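Putative ribose 5-phosphate isomerase (Leishmania infantum, PDB 6FXW) probably interconverts ribose 5-phosphate and ribulose 5-phosphate in the pentose phosphate pathway, as a type B isomerase of the LacAB/RpiB family. Local coordinates at residues Thr45-Tyr49 / Pro50-Ala54; Val56-Ala59 / Ile60-Gly63. One frame throughout, in Å; residues are numbered along the deposited sequence.

Overall arrangement
Contacts 1 and 2 lie in series on helix 49-61, which follows 33-38, an edge strand of the chain's parallel five-stranded sheet. Contact 1 is the entry: residues 45-49 lead into the first turns of the helix. Contact 2, residues 56-63, comprises the end of the helix and the turn out of it, toward strand 67-72. Their centres are about 16 Å apart and their side chains do not meet. The entry faces a second subunit of the tetramer, whereas no other chain of the assembly touches the exit, which packs on strand 110-114 of its own chain. Asp-13 and His-14, in the loop after the first strand 6-12, touch residues of contact 1.

Contact 1. Residues Thr45-Tyr49 / Pro50-Ala54; sequences TSVDY and PDYAA
The ring of Tyr-49 carries Pro-50 on one face: CD of Pro-50 stands 3.5 Å from the ring centroid, displaced toward the rim, a CH-pi contact between sequence neighbours. Tyr-49 reaches this place because its CG lies between the backbone N and the carbonyl carbon (chi1 61°), which folds the ring back beside the proline. The ring of Tyr-52 has the carbonyl oxygen of Asp-48 at its edge, 3.7 Å from CD2, while Val-47 meets it at a slant, its CG2 3.6 Å from CE2 of Tyr-52; the two side chains cross at about a right angle. The same Asp-48 oxygen accepts a hydrogen bond from N of Asp-51 (3.0 Å), tying the loop to the helix start. N of Ala-53 bonds O of Tyr-49 (2.9 Å), and the same oxygen takes a second, weak bond from N of Tyr-52. A water bridges N of Asp-48, from which it accepts, and OD2 of Asp-51, to which it donates. OD2 of Asp-48 and OD2 of Asp-51 come within 4.3 Å; both form salt bridges with Lys-147 of the second subunit, whose positive charge would probably offset their repulsion. OD1 of Asp-48 forms a salt bridge with NE of Arg-144, and OH of Tyr-49 a hydrogen bond with ND2 of Asn-106, both of that subunit. This N-terminal start of helix 49-61, which follows edge strand 33-38 of the parallel alpha/beta sheet, thus lies at a subunit interface, with Ile-151 of the second subunit on Pro-50 and Met-78 of helix 76-83 on Tyr-49 and Ala-53.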
ATOM      1  N   THR A  45       5.564 -28.677   0.701  1.00 24.88           N
ATOM      2  CA  THR A  45       5.768 -28.933   2.141  1.00 23.34           C
ATOM      3  C   THR A  45       5.845 -27.569   2.907  1.00 25.34           C
ATOM      4  O   THR A  45       6.143 -26.536   2.336  1.00 22.26           O
ATOM      5  CB  THR A  45       7.057 -29.802   2.306  1.00 24.95           C
ATOM      6  OG1 THR A  45       8.167 -29.173   1.607  1.00 26.38           O
ATOM      7  CG2 THR A  45       6.873 -31.251   1.719  1.00 25.30           C
ATOM      8  N   SER A  46       5.553 -27.582   4.182  1.00 24.20           N
ATOM      9  CA  SER A  46       5.795 -26.388   5.010  1.00 24.38           C
ATOM     10  C   SER A  46       7.285 -26.307   5.262  1.00 18.99           C
ATOM     11  O   SER A  46       7.904 -27.274   5.654  1.00 20.91           O
ATOM     12  CB  SER A  46       5.070 -26.591   6.333  1.00 29.72           C
ATOM     13  OG  SER A  46       5.127 -25.403   7.025  1.00 34.17           O
ATOM     14  N   VAL A  47       7.859 -25.069   5.165  1.00 13.57           N
ATOM     15  CA  VAL A  47       9.216 -24.886   5.405  1.00 13.59           C
ATOM     16  C   VAL A  47       9.458 -23.575   6.187  1.00 12.66           C
ATOM     17  O   VAL A  47       8.481 -22.849   6.408  1.00 13.00           O
ATOM     18  CB  VAL A  47      10.020 -24.941   4.110  1.00 13.70           C
ATOM     19  CG1 VAL A  47       9.852 -26.251   3.330  1.00 15.45           C
ATOM     20  CG2 VAL A  47       9.584 -23.824   3.159  1.00 14.25           C
ATOM     21  N   ASP A  48      10.699 -23.347   6.557  1.00 13.01           N
ATOM     22  CA  ASP A  48      11.050 -22.189   7.386  1.00 12.04           C
ATOM     23  C   ASP A  48      11.824 -21.159   6.607  1.00 11.79           C
ATOM     24  O   ASP A  48      12.912 -21.374   6.167  1.00 11.99           O
ATOM     25  CB  ASP A  48      11.834 -22.692   8.577  1.00 12.45           C
ATOM     26  CG  ASP A  48      10.997 -23.574   9.494  1.00 14.18           C
ATOM     27  OD1 ASP A  48       9.779 -23.460   9.587  1.00 13.84           O
ATOM     28  OD2 ASP A  48      11.676 -24.455  10.121  1.00 16.67           O
ATOM     29  N   TYR A  49      11.248 -19.941   6.449  1.00 11.75           N
ATOM     30  CA  TYR A  49      11.821 -18.975   5.580  1.00 11.60           C
ATOM     31  C   TYR A  49      13.308 -18.658   5.870  1.00 11.01           C
ATOM     32  O   TYR A  49      14.063 -18.350   4.934  1.00 11.75           O
ATOM     33  CB  TYR A  49      10.955 -17.656   5.601  1.00 11.16           C
ATOM     34  CG  TYR A  49      10.867 -16.992   6.941  1.00 10.34           C
ATOM     35  CD1 TYR A  49      11.812 -16.092   7.450  1.00 11.62           C
ATOM     36  CD2 TYR A  49       9.728 -17.209   7.727  1.00 11.38           C
ATOM     37  CE1 TYR A  49      11.696 -15.525   8.666  1.00 11.73           C
ATOM     38  CE2 TYR A  49       9.608 -16.622   8.985  1.00 11.39           C
ATOM     39  CZ  TYR A  49      10.610 -15.804   9.494  1.00 11.16           C
ATOM     40  OH  TYR A  49      10.501 -15.243  10.780  1.00 12.03           O
ATOM     41  N   PRO A  50      13.808 -18.625   7.154  1.00  9.71           N
ATOM     42  CA  PRO A  50      15.224 -18.321   7.292  1.00 10.37           C
ATOM     43  C   PRO A  50      16.163 -19.233   6.565  1.00 10.61           C
ATOM     44  O   PRO A  50      17.239 -18.786   6.128  1.00 12.50           O
ATOM     45  CB  PRO A  50      15.434 -18.401   8.807  1.00 10.91           C
ATOM     46  CG  PRO A  50      14.041 -18.140   9.399  1.00 12.22           C
ATOM     47  CD  PRO A  50      13.150 -18.838   8.456  1.00 10.96           C
ATOM     48  N   ASP A  51      15.755 -20.477   6.408  1.00 10.77           N
ATOM     49  CA  ASP A  51      16.632 -21.389   5.697  1.00 13.01           C
ATOM     50  C   ASP A  51      16.840 -21.000   4.212  1.00 13.84           C
ATOM     51  O   ASP A  51      17.951 -21.189   3.664  1.00 15.50           O
ATOM     52  CB  ASP A  51      16.132 -22.814   5.783  1.00 13.40           C
ATOM     53  CG  ASP A  51      16.077 -23.386   7.244  1.00 12.60           C
ATOM     54  OD1 ASP A  51      17.010 -23.051   8.017  1.00 17.00           O
ATOM     55  OD2 ASP A  51      15.099 -24.090   7.595  1.00 15.47           O
ATOM     56  N   TYR A  52      15.787 -20.504   3.567  1.00 11.99           N
ATOM     57  CA  TYR A  52      15.857 -20.081   2.196  1.00 12.66           C
ATOM     58  C   TYR A  52      16.442 -18.689   2.025  1.00 11.42           C
ATOM     59  O   TYR A  52      17.173 -18.450   1.058  1.00 12.88           O
ATOM     60  CB  TYR A  52      14.438 -20.229   1.591  1.00 11.90           C
ATOM     61  CG  TYR A  52      14.025 -21.719   1.558  1.00 13.69           C
ATOM     62  CD1 TYR A  52      14.409 -22.528   0.541  1.00 17.12           C
ATOM     63  CD2 TYR A  52      13.385 -22.282   2.620  1.00 15.52           C
ATOM     64  CE1 TYR A  52      14.117 -23.874   0.577  1.00 18.29           C
ATOM     65  CE2 TYR A  52      13.120 -23.634   2.664  1.00 17.56           C
ATOM     66  CZ  TYR A  52      13.506 -24.400   1.648  1.00 19.73           C
ATOM     67  OH  TYR A  52      13.260 -25.757   1.661  1.00 21.77           O
ATOM     68  N   ALA A  53      16.209 -17.802   3.017  1.00 11.09           N
ATOM     69  CA  ALA A  53      16.956 -16.580   3.051  1.00 10.84           C
ATOM     70  C   ALA A  53      18.448 -16.833   3.007  1.00 11.37           C
ATOM     71  O   ALA A  53      19.206 -16.240   2.251  1.00 12.19           O
ATOM     72  CB  ALA A  53      16.629 -15.794   4.284  1.00 11.57           C
ATOM     73  N   ALA A  54      18.888 -17.831   3.820  1.00 11.58           N
ATOM     74  CA  ALA A  54      20.318 -18.131   3.902  1.00 13.45           C
ATOM     75  C   ALA A  54      20.841 -18.647   2.567  1.00 13.49           C
ATOM     76  O   ALA A  54      21.970 -18.265   2.152  1.00 13.16           O
ATOM     77  CB  ALA A  54      20.541 -19.125   5.031  1.00 13.34           C
TER
HETATM   78  O   HOH W   1      13.043 -24.937   6.143  1.00 16.94           O

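Contact 2. Residues Val56-Ala59 / Ile60-Gly63; sequences VCEA and ILKG
Glu-58 and Lys-62, one turn apart, cross at about a right angle where helix 49-61 closes in a Schellman motif. The glutamate chain bends at chi2 (-61°), which brings its carboxylate back to the lysine's aliphatic part: OE2 of Glu-58 lies 3.8 Å from CG of Lys-62. The lysine bends at chi3, and its NZ stays 5.7 Å from OE2 of Glu-58, too far for a salt bridge, although the opposite charges may still attract weakly. CG of Lys-62 also rests 3.3 Å from the backbone oxygen of Glu-58, the oxygen that accepts the bond from N of Lys-62. Farther round the helix, Val-56 and Ile-60 meet end to end and loosely, CG1 of the valine 4.2 Å from CD1 of the isoleucine; both also pack on Ile-110 of strand 110-114, so this side joins the helix to the sheet. Leu-61 lays its CG 3.3 Å from O of Cys-57, while its own N donates to that oxygen. Cys-57 turns to Phe-85 and Ile-110, and Ala-59 to Met-39. Past Lys-62 the chain leaves helical geometry at Gly-63, whose positive phi (75°) turns the backbone off the helix axis. There N of Gly-63 donates to O of Ile-60 at 3.0 Å.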
ATOM      1  N   VAL A  56      19.903 -17.883  -0.462  1.00 11.57           N
ATOM      2  CA  VAL A  56      20.032 -16.772  -1.413  1.00 11.30           C
ATOM      3  C   VAL A  56      21.227 -15.868  -0.983  1.00 11.64           C
ATOM      4  O   VAL A  56      22.053 -15.395  -1.806  1.00 11.94           O
ATOM      5  CB  VAL A  56      18.720 -15.946  -1.456  1.00 11.42           C
ATOM      6  CG1 VAL A  56      18.898 -14.684  -2.225  1.00 12.29           C
ATOM      7  CG2 VAL A  56      17.663 -16.750  -2.187  1.00 13.63           C
ATOM      8  N   CYS A  57      21.340 -15.569   0.319  1.00 12.15           N
ATOM      9  CA  CYS A  57      22.440 -14.740   0.850  1.00 10.97           C
ATOM     10  C   CYS A  57      23.788 -15.368   0.485  1.00 11.86           C
ATOM     11  O   CYS A  57      24.704 -14.721   0.036  1.00 12.77           O
ATOM     12  CB  CYS A  57      22.348 -14.542   2.370  1.00 11.17           C
ATOM     13  SG  CYS A  57      20.975 -13.430   2.773  1.00 13.76           S
ATOM     14  N   GLU A  58      23.841 -16.709   0.696  1.00 11.69           N
ATOM     15  CA  GLU A  58      25.118 -17.371   0.449  1.00 15.19           C
ATOM     16  C   GLU A  58      25.392 -17.377  -1.037  1.00 12.35           C
ATOM     17  O   GLU A  58      26.581 -17.181  -1.436  1.00 15.06           O
ATOM     18  CB  GLU A  58      25.114 -18.797   0.992  1.00 18.75           C
ATOM     19  CG  GLU A  58      25.619 -18.845   2.416  1.00 29.89           C
ATOM     20  CD  GLU A  58      27.078 -18.366   2.640  1.00 38.92           C
ATOM     21  OE1 GLU A  58      27.362 -17.923   3.791  1.00 51.62           O
ATOM     22  OE2 GLU A  58      27.937 -18.435   1.694  1.00 55.43           O
ATOM     23  N   ALA A  59      24.410 -17.541  -1.920  1.00 12.34           N
ATOM     24  CA  ALA A  59      24.635 -17.417  -3.383  1.00 13.13           C
ATOM     25  C   ALA A  59      25.249 -16.106  -3.757  1.00 14.80           C
ATOM     26  O   ALA A  59      26.138 -16.039  -4.610  1.00 16.34           O
ATOM     27  CB  ALA A  59      23.361 -17.663  -4.163  1.00 14.58           C
ATOM     28  N   ILE A  60      24.740 -15.020  -3.190  1.00 12.44           N
ATOM     29  CA  ILE A  60      25.288 -13.720  -3.464  1.00 13.42           C
ATOM     30  C   ILE A  60      26.720 -13.582  -2.925  1.00 14.33           C
ATOM     31  O   ILE A  60      27.626 -13.124  -3.645  1.00 13.81           O
ATOM     32  CB  ILE A  60      24.387 -12.625  -2.900  1.00 12.27           C
ATOM     33  CG1 ILE A  60      23.051 -12.633  -3.654  1.00 14.49           C
ATOM     34  CG2 ILE A  60      25.015 -11.277  -2.965  1.00 13.95           C
ATOM     35  CD1 ILE A  60      21.931 -11.871  -2.981  1.00 14.23           C
ATOM     36  N   LEU A  61      26.932 -13.990  -1.681  1.00 13.40           N
ATOM     37  CA  LEU A  61      28.229 -13.837  -1.088  1.00 13.88           C
ATOM     38  C   LEU A  61      29.360 -14.654  -1.797  1.00 13.41           C
ATOM     39  O   LEU A  61      30.513 -14.217  -1.777  1.00 14.90           O
ATOM     40  CB  LEU A  61      28.159 -14.173   0.400  1.00 14.51           C
ATOM     41  CG  LEU A  61      27.321 -13.130   1.155  1.00 15.94           C
ATOM     42  CD1 LEU A  61      27.072 -13.661   2.557  1.00 19.13           C
ATOM     43  CD2 LEU A  61      27.891 -11.746   1.194  1.00 18.05           C
ATOM     44  N   LYS A  62      28.957 -15.760  -2.376  1.00 14.30           N
ATOM     45  CA  LYS A  62      29.911 -16.616  -3.112  1.00 14.02           C
ATOM     46  C   LYS A  62      30.011 -16.200  -4.564  1.00 14.85           C
ATOM     47  O   LYS A  62      30.787 -16.881  -5.286  1.00 16.39           O
ATOM     48  CB  LYS A  62      29.416 -18.030  -3.105  1.00 18.87           C
ATOM     49  CG  LYS A  62      29.442 -18.730  -1.805  1.00 27.74           C
ATOM     50  CD  LYS A  62      29.090 -20.227  -2.077  1.00 35.36           C
ATOM     51  CE  LYS A  62      27.909 -20.513  -3.041  1.00 41.11           C
ATOM     52  NZ  LYS A  62      27.286 -21.888  -2.762  1.00 43.39           N
ATOM     53  N   GLY A  63      29.283 -15.200  -5.013  1.00 14.48           N
ATOM     54  CA  GLY A  63      29.331 -14.757  -6.407  1.00 14.23           C
ATOM     55  C   GLY A  63      28.639 -15.643  -7.384  1.00 16.53           C
ATOM     56  O   GLY A  63      28.924 -15.536  -8.622  1.00 18.21           O
TER